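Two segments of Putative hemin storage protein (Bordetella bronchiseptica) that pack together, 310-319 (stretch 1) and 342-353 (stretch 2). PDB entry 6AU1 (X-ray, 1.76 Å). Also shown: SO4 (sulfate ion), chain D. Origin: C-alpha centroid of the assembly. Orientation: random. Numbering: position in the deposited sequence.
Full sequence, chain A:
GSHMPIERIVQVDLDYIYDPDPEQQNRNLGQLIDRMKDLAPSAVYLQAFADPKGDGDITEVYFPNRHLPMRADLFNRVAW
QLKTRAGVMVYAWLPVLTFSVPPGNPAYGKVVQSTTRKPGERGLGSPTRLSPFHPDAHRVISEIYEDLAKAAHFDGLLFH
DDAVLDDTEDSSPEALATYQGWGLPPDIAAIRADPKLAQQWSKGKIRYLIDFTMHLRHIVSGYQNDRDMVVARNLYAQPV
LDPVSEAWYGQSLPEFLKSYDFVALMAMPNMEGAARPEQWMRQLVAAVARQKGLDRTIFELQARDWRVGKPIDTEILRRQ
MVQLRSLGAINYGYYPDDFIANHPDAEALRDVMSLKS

Stretch 1 (310-319) KPIDTEILRR
Stretch 2 342-353: NHPDAEALRDVM

How are the two backbones laid out? Stretch 1 leaves a short strand, Lys-310 and Pro-311, turns through Ile-312 and Asp-313, and becomes helical from Thr-314 through Arg-319 and beyond. Stretch 2 runs extended through His-343 and a cis-bonded Pro-344, then forms a kinked helix from Ala-346 to Met-353. The helices run nearly parallel, 6° apart, with axes 9.8 Å apart at closest approach. CA register pairs Pro-311 with His-343 (7.0 Å), Thr-314 with Pro-344 (5.3 Å) and Arg-318 with Leu-349 (6.3 Å).

What holds His-343 against the strand end? Its side chain (chi1 t, chi2 -79°) turns one ring face to Pro-311, whose CB lies 3.3 Å from the ring centroid, almost on the normal: a CH-pi contact. At the ring edge, His-343 NE2 donates to Ile-312 O at 2.4 Å, a very short bond whose acceptor position is uncertain.

Why is Thr-314 pivotal? With chi1 m, Thr-314 OG1 accepts from Asp-345 N at 2.9 Å, nearly linearly, and itself donates to sulfate O1, also 2.9 Å away. Thr-314 N reaches the same O1 at 2.7 Å, so the ion sits beside the helix start. Thr-314 CG2 instead packs 3.8 Å from Leu-349 CG and 3.9 Å from Ala-348 CB.

What closes the interface further along? Leu-317 (t, p) brings CD2 to 3.7 Å from Leu-349 CD1 and 3.9 Å from Pro-344 CB, burying apolar surface. One turn beyond Thr-314, Arg-318 extends t, t, t (chi4 -78°) as a knob among Ala-348, Leu-349, Asp-351 and Val-352. Arg-318 CB lies 3.8 Å from Leu-349 CD2. The positive guanidinium, its edge to Asp-351 (chi1 p), offers N-H groups to the negative carboxylate in a salt bridge: Arg-318 NH2 to Asp-351 OD2 at 2.9 Å, and a weak bond from Arg-318 NE to Asp-351 OD1 at 3.3 Å.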

ATOM      1  N   LYS A 310      -2.056 -16.474 -12.916  1.00 25.87           N
ATOM      2  CA  LYS A 310      -2.932 -17.555 -12.485  1.00 28.84           C
ATOM      3  C   LYS A 310      -3.330 -17.396 -11.029  1.00 22.67           C
ATOM      4  O   LYS A 310      -2.541 -16.926 -10.211  1.00 25.23           O
ATOM      5  CB  LYS A 310      -2.248 -18.911 -12.680  1.00 31.65           C
ATOM      6  N   PRO A 311      -4.563 -17.798 -10.695  1.00 22.02           N
ATOM      7  CA  PRO A 311      -4.936 -17.828  -9.279  1.00 25.99           C
ATOM      8  C   PRO A 311      -4.097 -18.847  -8.532  1.00 21.17           C
ATOM      9  O   PRO A 311      -3.667 -19.838  -9.113  1.00 25.64           O
ATOM     10  CB  PRO A 311      -6.413 -18.245  -9.301  1.00 25.74           C
ATOM     11  CG  PRO A 311      -6.597 -18.925 -10.616  1.00 34.60           C
ATOM     12  CD  PRO A 311      -5.651 -18.259 -11.573  1.00 27.05           C
ATOM     13  N   ILE A 312      -3.856 -18.587  -7.256  1.00 18.75           N
ATOM     14  CA  ILE A 312      -3.199 -19.560  -6.398  1.00 21.57           C
ATOM     15  C   ILE A 312      -4.276 -20.448  -5.810  1.00 22.38           C
ATOM     16  O   ILE A 312      -5.318 -19.943  -5.403  1.00 20.27           O
ATOM     17  CB  ILE A 312      -2.382 -18.856  -5.307  1.00 22.05           C
ATOM     18  CG1 ILE A 312      -1.183 -18.157  -5.966  1.00 25.46           C
ATOM     19  CG2 ILE A 312      -1.925 -19.839  -4.238  1.00 19.65           C
ATOM     20  CD1 ILE A 312      -0.389 -17.297  -5.040  1.00 29.66           C
ATOM     21  N   ASP A 313      -4.051 -21.763  -5.820  1.00 22.48           N
ATOM     22  CA  ASP A 313      -5.001 -22.721  -5.252  1.00 24.42           C
ATOM     23  C   ASP A 313      -5.458 -22.273  -3.870  1.00 24.57           C
ATOM     24  O   ASP A 313      -4.632 -21.971  -3.007  1.00 22.81           O
ATOM     25  CB  ASP A 313      -4.378 -24.113  -5.167  1.00 30.73           C
ATOM     26  CG  ASP A 313      -4.284 -24.790  -6.518  1.00 45.13           C
ATOM     27  OD1 ASP A 313      -3.803 -25.938  -6.572  1.00 56.49           O
ATOM     28  OD2 ASP A 313      -4.703 -24.180  -7.525  1.00 47.13           O
ATOM     29  N   THR A 314      -6.772 -22.207  -3.673  1.00 19.97           N
ATOM     30  CA  THR A 314      -7.322 -21.701  -2.417  1.00 20.05           C
ATOM     31  C   THR A 314      -6.805 -22.521  -1.237  1.00 20.53           C
ATOM     32  O   THR A 314      -6.596 -21.987  -0.144  1.00 21.12           O
ATOM     33  CB  THR A 314      -8.864 -21.709  -2.433  1.00 23.28           C
ATOM     34  OG1 THR A 314      -9.335 -20.843  -3.472  1.00 22.05           O
ATOM     35  CG2 THR A 314      -9.429 -21.222  -1.104  1.00 20.86           C
ATOM     36  N   GLU A 315      -6.558 -23.809  -1.465  1.00 23.23           N
ATOM     37  CA  GLU A 315      -6.039 -24.662  -0.396  1.00 25.96           C
ATOM     38  C   GLU A 315      -4.620 -24.240   0.008  1.00 25.86           C
ATOM     39  O   GLU A 315      -4.226 -24.393   1.160  1.00 24.98           O
ATOM     40  CB  GLU A 315      -6.067 -26.135  -0.813  1.00 30.72           C
ATOM     41  CG  GLU A 315      -5.562 -27.103   0.256  1.00 44.53           C
ATOM     42  CD  GLU A 315      -6.339 -27.002   1.567  1.00 55.35           C
ATOM     43  OE1 GLU A 315      -7.581 -26.870   1.525  1.00 55.65           O
ATOM     44  OE2 GLU A 315      -5.702 -27.050   2.640  1.00 57.07           O
ATOM     45  N   ILE A 316      -3.851 -23.696  -0.927  1.00 21.97           N
ATOM     46  CA  ILE A 316      -2.521 -23.208  -0.580  1.00 23.25           C
ATOM     47  C   ILE A 316      -2.631 -21.947   0.284  1.00 20.68           C
ATOM     48  O   ILE A 316      -1.896 -21.773   1.266  1.00 21.19           O
ATOM     49  CB  ILE A 316      -1.679 -22.918  -1.843  1.00 26.79           C
ATOM     50  CG1 ILE A 316      -1.298 -24.233  -2.530  1.00 30.69           C
ATOM     51  CG2 ILE A 316      -0.429 -22.122  -1.489  1.00 22.86           C
ATOM     52  CD1 ILE A 316      -0.660 -24.052  -3.904  1.00 31.60           C
ATOM     53  N   LEU A 317      -3.567 -21.080  -0.079  1.00 17.28           N
ATOM     54  CA  LEU A 317      -3.827 -19.860   0.672  1.00 15.22           C
ATOM     55  C   LEU A 317      -4.320 -20.180   2.084  1.00 18.16           C
ATOM     56  O   LEU A 317      -3.870 -19.581   3.069  1.00 18.39           O
ATOM     57  CB  LEU A 317      -4.850 -19.007  -0.075  1.00 18.31           C
ATOM     58  CG  LEU A 317      -5.206 -17.641   0.514  1.00 20.80           C
ATOM     59  CD1 LEU A 317      -3.966 -16.782   0.613  1.00 17.84           C
ATOM     60  CD2 LEU A 317      -6.272 -16.961  -0.358  1.00 22.40           C
ATOM     61  N   ARG A 318      -5.242 -21.129   2.180  1.00 19.01           N
ATOM     62  CA  ARG A 318      -5.764 -21.521   3.484  1.00 17.96           C
ATOM     63  C   ARG A 318      -4.656 -22.118   4.348  1.00 20.17           C
ATOM     64  O   ARG A 318      -4.606 -21.866   5.560  1.00 20.01           O
ATOM     65  CB  ARG A 318      -6.918 -22.516   3.341  1.00 19.43           C
ATOM     66  CG  ARG A 318      -7.662 -22.789   4.656  1.00 20.68           C
ATOM     67  CD  ARG A 318      -8.840 -23.723   4.431  1.00 22.92           C
ATOM     68  NE  ARG A 318      -9.617 -23.958   5.654  1.00 24.91           N
ATOM     69  CZ  ARG A 318      -9.248 -24.789   6.625  1.00 26.36           C
ATOM     70  NH1 ARG A 318      -8.110 -25.464   6.527  1.00 29.20           N
ATOM     71  NH2 ARG A 318     -10.013 -24.945   7.699  1.00 28.21           N
ATOM     72  N   ARG A 319      -3.776 -22.913   3.744  1.00 19.62           N
ATOM     73  CA  ARG A 319      -2.691 -23.521   4.517  1.00 21.85           C
ATOM     74  C   ARG A 319      -1.782 -22.438   5.089  1.00 20.94           C
ATOM     75  O   ARG A 319      -1.263 -22.587   6.200  1.00 22.28           O
ATOM     76  CB  ARG A 319      -1.864 -24.490   3.674  1.00 23.94           C
ATOM     77  CG  ARG A 319      -2.506 -25.842   3.423  1.00 31.70           C
ATOM     78  CD  ARG A 319      -1.574 -26.716   2.597  1.00 40.87           C
ATOM     79  NE  ARG A 319      -2.277 -27.807   1.928  1.00 57.15           N
ATOM     80  CZ  ARG A 319      -1.897 -28.339   0.771  1.00 69.90           C
ATOM     81  NH1 ARG A 319      -0.821 -27.874   0.143  1.00 70.07           N
ATOM     82  NH2 ARG A 319      -2.595 -29.330   0.234  1.00 75.75           N
ATOM     83  N   ASN A 342     -14.692 -16.180  -8.874  1.00 30.05           N
ATOM     84  CA  ASN A 342     -14.903 -16.791  -7.566  1.00 32.00           C
ATOM     85  C   ASN A 342     -13.611 -17.322  -6.972  1.00 32.02           C
ATOM     86  O   ASN A 342     -13.554 -18.445  -6.466  1.00 38.58           O
ATOM     87  CB  ASN A 342     -15.942 -17.912  -7.658  1.00 37.15           C
ATOM     88  CG  ASN A 342     -17.288 -17.413  -8.144  1.00 51.67           C
ATOM     89  OD1 ASN A 342     -17.847 -17.933  -9.112  1.00 58.10           O
ATOM     90  ND2 ASN A 342     -17.809 -16.387  -7.482  1.00 56.22           N
ATOM     91  N   HIS A 343     -12.563 -16.511  -7.048  1.00 22.67           N
ATOM     92  CA  HIS A 343     -11.300 -16.885  -6.458  1.00 23.08           C
ATOM     93  C   HIS A 343     -10.732 -15.782  -5.567  1.00 27.08           C
ATOM     94  O   HIS A 343     -10.654 -14.634  -5.986  1.00 25.95           O
ATOM     95  CB  HIS A 343     -10.280 -17.246  -7.518  1.00 28.39           C
ATOM     96  CG  HIS A 343      -9.054 -17.855  -6.934  1.00 40.80           C
ATOM     97  ND1 HIS A 343      -8.064 -17.095  -6.349  1.00 42.57           N
ATOM     98  CD2 HIS A 343      -8.697 -19.149  -6.756  1.00 38.16           C
ATOM     99  CE1 HIS A 343      -7.128 -17.895  -5.873  1.00 33.22           C
ATOM    100  NE2 HIS A 343      -7.486 -19.146  -6.108  1.00 37.42           N
ATOM    101  N   PRO A 344     -10.303 -16.134  -4.341  1.00 22.06           N
ATOM    102  CA  PRO A 344     -10.291 -17.503  -3.809  1.00 20.19           C
ATOM    103  C   PRO A 344     -11.688 -18.035  -3.511  1.00 21.17           C
ATOM    104  O   PRO A 344     -12.658 -17.276  -3.503  1.00 24.60           O
ATOM    105  CB  PRO A 344      -9.465 -17.377  -2.519  1.00 20.42           C
ATOM    106  CG  PRO A 344      -9.587 -15.942  -2.114  1.00 19.17           C
ATOM    107  CD  PRO A 344      -9.702 -15.163  -3.408  1.00 20.50           C
ATOM    108  N   ASP A 345     -11.780 -19.342  -3.300  1.00 21.59           N
ATOM    109  CA  ASP A 345     -13.042 -20.003  -3.005  1.00 23.77           C
ATOM    110  C   ASP A 345     -13.549 -19.549  -1.635  1.00 27.88           C
ATOM    111  O   ASP A 345     -12.955 -19.870  -0.602  1.00 25.45           O
ATOM    112  CB  ASP A 345     -12.846 -21.521  -3.060  1.00 25.21           C
ATOM    113  CG  ASP A 345     -14.128 -22.309  -2.790  1.00 36.08           C
ATOM    114  OD1 ASP A 345     -15.152 -21.731  -2.373  1.00 40.33           O
ATOM    115  OD2 ASP A 345     -14.091 -23.535  -2.986  1.00 40.52           O
ATOM    116  N   ALA A 346     -14.643 -18.792  -1.646  1.00 33.29           N
ATOM    117  CA  ALA A 346     -15.227 -18.231  -0.431  1.00 40.44           C
ATOM    118  C   ALA A 346     -15.642 -19.309   0.560  1.00 41.92           C
ATOM    119  O   ALA A 346     -15.409 -19.175   1.760  1.00 45.15           O
ATOM    120  CB  ALA A 346     -16.423 -17.355  -0.779  1.00 42.41           C
ATOM    121  N   GLU A 347     -16.260 -20.371   0.052  1.00 39.58           N
ATOM    122  CA  GLU A 347     -16.690 -21.480   0.890  1.00 40.55           C
ATOM    123  C   GLU A 347     -15.519 -22.090   1.652  1.00 40.23           C
ATOM    124  O   GLU A 347     -15.644 -22.437   2.826  1.00 39.06           O
ATOM    125  CB  GLU A 347     -17.383 -22.556   0.045  1.00 41.27           C
ATOM    126  N   ALA A 348     -14.377 -22.209   0.984  1.00 35.18           N
ATOM    127  CA  ALA A 348     -13.224 -22.863   1.581  1.00 31.48           C
ATOM    128  C   ALA A 348     -12.520 -21.970   2.597  1.00 26.11           C
ATOM    129  O   ALA A 348     -11.948 -22.467   3.563  1.00 30.62           O
ATOM    130  CB  ALA A 348     -12.256 -23.295   0.503  1.00 34.48           C
ATOM    131  N   LEU A 349     -12.560 -20.656   2.375  1.00 24.15           N
ATOM    132  CA  LEU A 349     -11.841 -19.703   3.222  1.00 21.69           C
ATOM    133  C   LEU A 349     -12.671 -19.109   4.344  1.00 24.20           C
ATOM    134  O   LEU A 349     -12.121 -18.465   5.234  1.00 25.34           O
ATOM    135  CB  LEU A 349     -11.297 -18.540   2.393  1.00 22.59           C
ATOM    136  CG  LEU A 349      -9.964 -18.617   1.672  1.00 27.71           C
ATOM    137  CD1 LEU A 349      -9.496 -17.194   1.356  1.00 27.12           C
ATOM    138  CD2 LEU A 349      -8.921 -19.372   2.476  1.00 27.46           C
ATOM    139  N   ARG A 350     -13.988 -19.287   4.285  1.00 23.35           N
ATOM    140  CA  ARG A 350     -14.883 -18.680   5.262  1.00 28.94           C
ATOM    141  C   ARG A 350     -14.442 -18.927   6.704  1.00 29.92           C
ATOM    142  O   ARG A 350     -14.405 -17.993   7.511  1.00 29.39           O
ATOM    143  CB  ARG A 350     -16.314 -19.188   5.066  1.00 34.06           C
ATOM    144  CG  ARG A 350     -17.353 -18.394   5.835  1.00 47.51           C
ATOM    145  CD  ARG A 350     -18.767 -18.882   5.544  1.00 57.12           C
ATOM    146  NE  ARG A 350     -19.041 -18.953   4.110  1.00 59.66           N
ATOM    147  CZ  ARG A 350     -19.268 -20.083   3.446  1.00 68.71           C
ATOM    148  NH1 ARG A 350     -19.509 -20.051   2.141  1.00 69.49           N
ATOM    149  NH2 ARG A 350     -19.261 -21.247   4.085  1.00 72.44           N
ATOM    150  N   ASP A 351     -14.078 -20.166   7.035  1.00 26.84           N
ATOM    151  CA  ASP A 351     -13.828 -20.475   8.438  1.00 28.37           C
ATOM    152  C   ASP A 351     -12.563 -19.795   8.967  1.00 26.18           C
ATOM    153  O   ASP A 351     -12.498 -19.467  10.151  1.00 29.49           O
ATOM    154  CB  ASP A 351     -13.773 -21.997   8.689  1.00 30.85           C
ATOM    155  CG  ASP A 351     -12.752 -22.728   7.824  1.00 29.57           C
ATOM    156  OD1 ASP A 351     -11.988 -22.092   7.069  1.00 27.74           O
ATOM    157  OD2 ASP A 351     -12.720 -23.981   7.922  1.00 34.21           O
ATOM    158  N   VAL A 352     -11.573 -19.567   8.110  1.00 23.55           N
ATOM    159  CA  VAL A 352     -10.359 -18.908   8.589  1.00 21.94           C
ATOM    160  C   VAL A 352     -10.392 -17.385   8.407  1.00 25.67           C
ATOM    161  O   VAL A 352      -9.579 -16.677   8.994  1.00 22.81           O
ATOM    162  CB  VAL A 352      -9.089 -19.467   7.910  1.00 22.53           C
ATOM    163  CG1 VAL A 352      -8.762 -20.847   8.467  1.00 22.86           C
ATOM    164  CG2 VAL A 352      -9.239 -19.496   6.393  1.00 19.46           C
ATOM    165  N   MET A 353     -11.332 -16.874   7.619  1.00 20.93           N
ATOM    166  CA  MET A 353     -11.408 -15.429   7.442  1.00 23.67           C
ATOM    167  C   MET A 353     -12.447 -14.844   8.385  1.00 34.94           C
ATOM    168  O   MET A 353     -12.542 -13.628   8.533  1.00 40.29           O
ATOM    169  CB  MET A 353     -11.710 -15.064   5.986  1.00 23.78           C
ATOM    170  CG  MET A 353     -10.501 -15.153   5.058  1.00 20.65           C
ATOM    171  SD  MET A 353      -9.220 -13.921   5.424  1.00 23.04           S
ATOM    172  CE  MET A 353     -10.071 -12.399   4.978  1.00 21.69           C
TER
HETATM  173  S   SO4 D 702      -9.725 -23.198  -6.021  1.00 43.23           S
HETATM  174  O1  SO4 D 702      -8.514 -22.422  -5.775  1.00 37.81           O
HETATM  175  O2  SO4 D 702      -9.671 -24.446  -5.264  1.00 49.22           O
HETATM  176  O3  SO4 D 702     -10.891 -22.436  -5.581  1.00 53.69           O
HETATM  177  O4  SO4 D 702      -9.849 -23.474  -7.449  1.00 49.40           O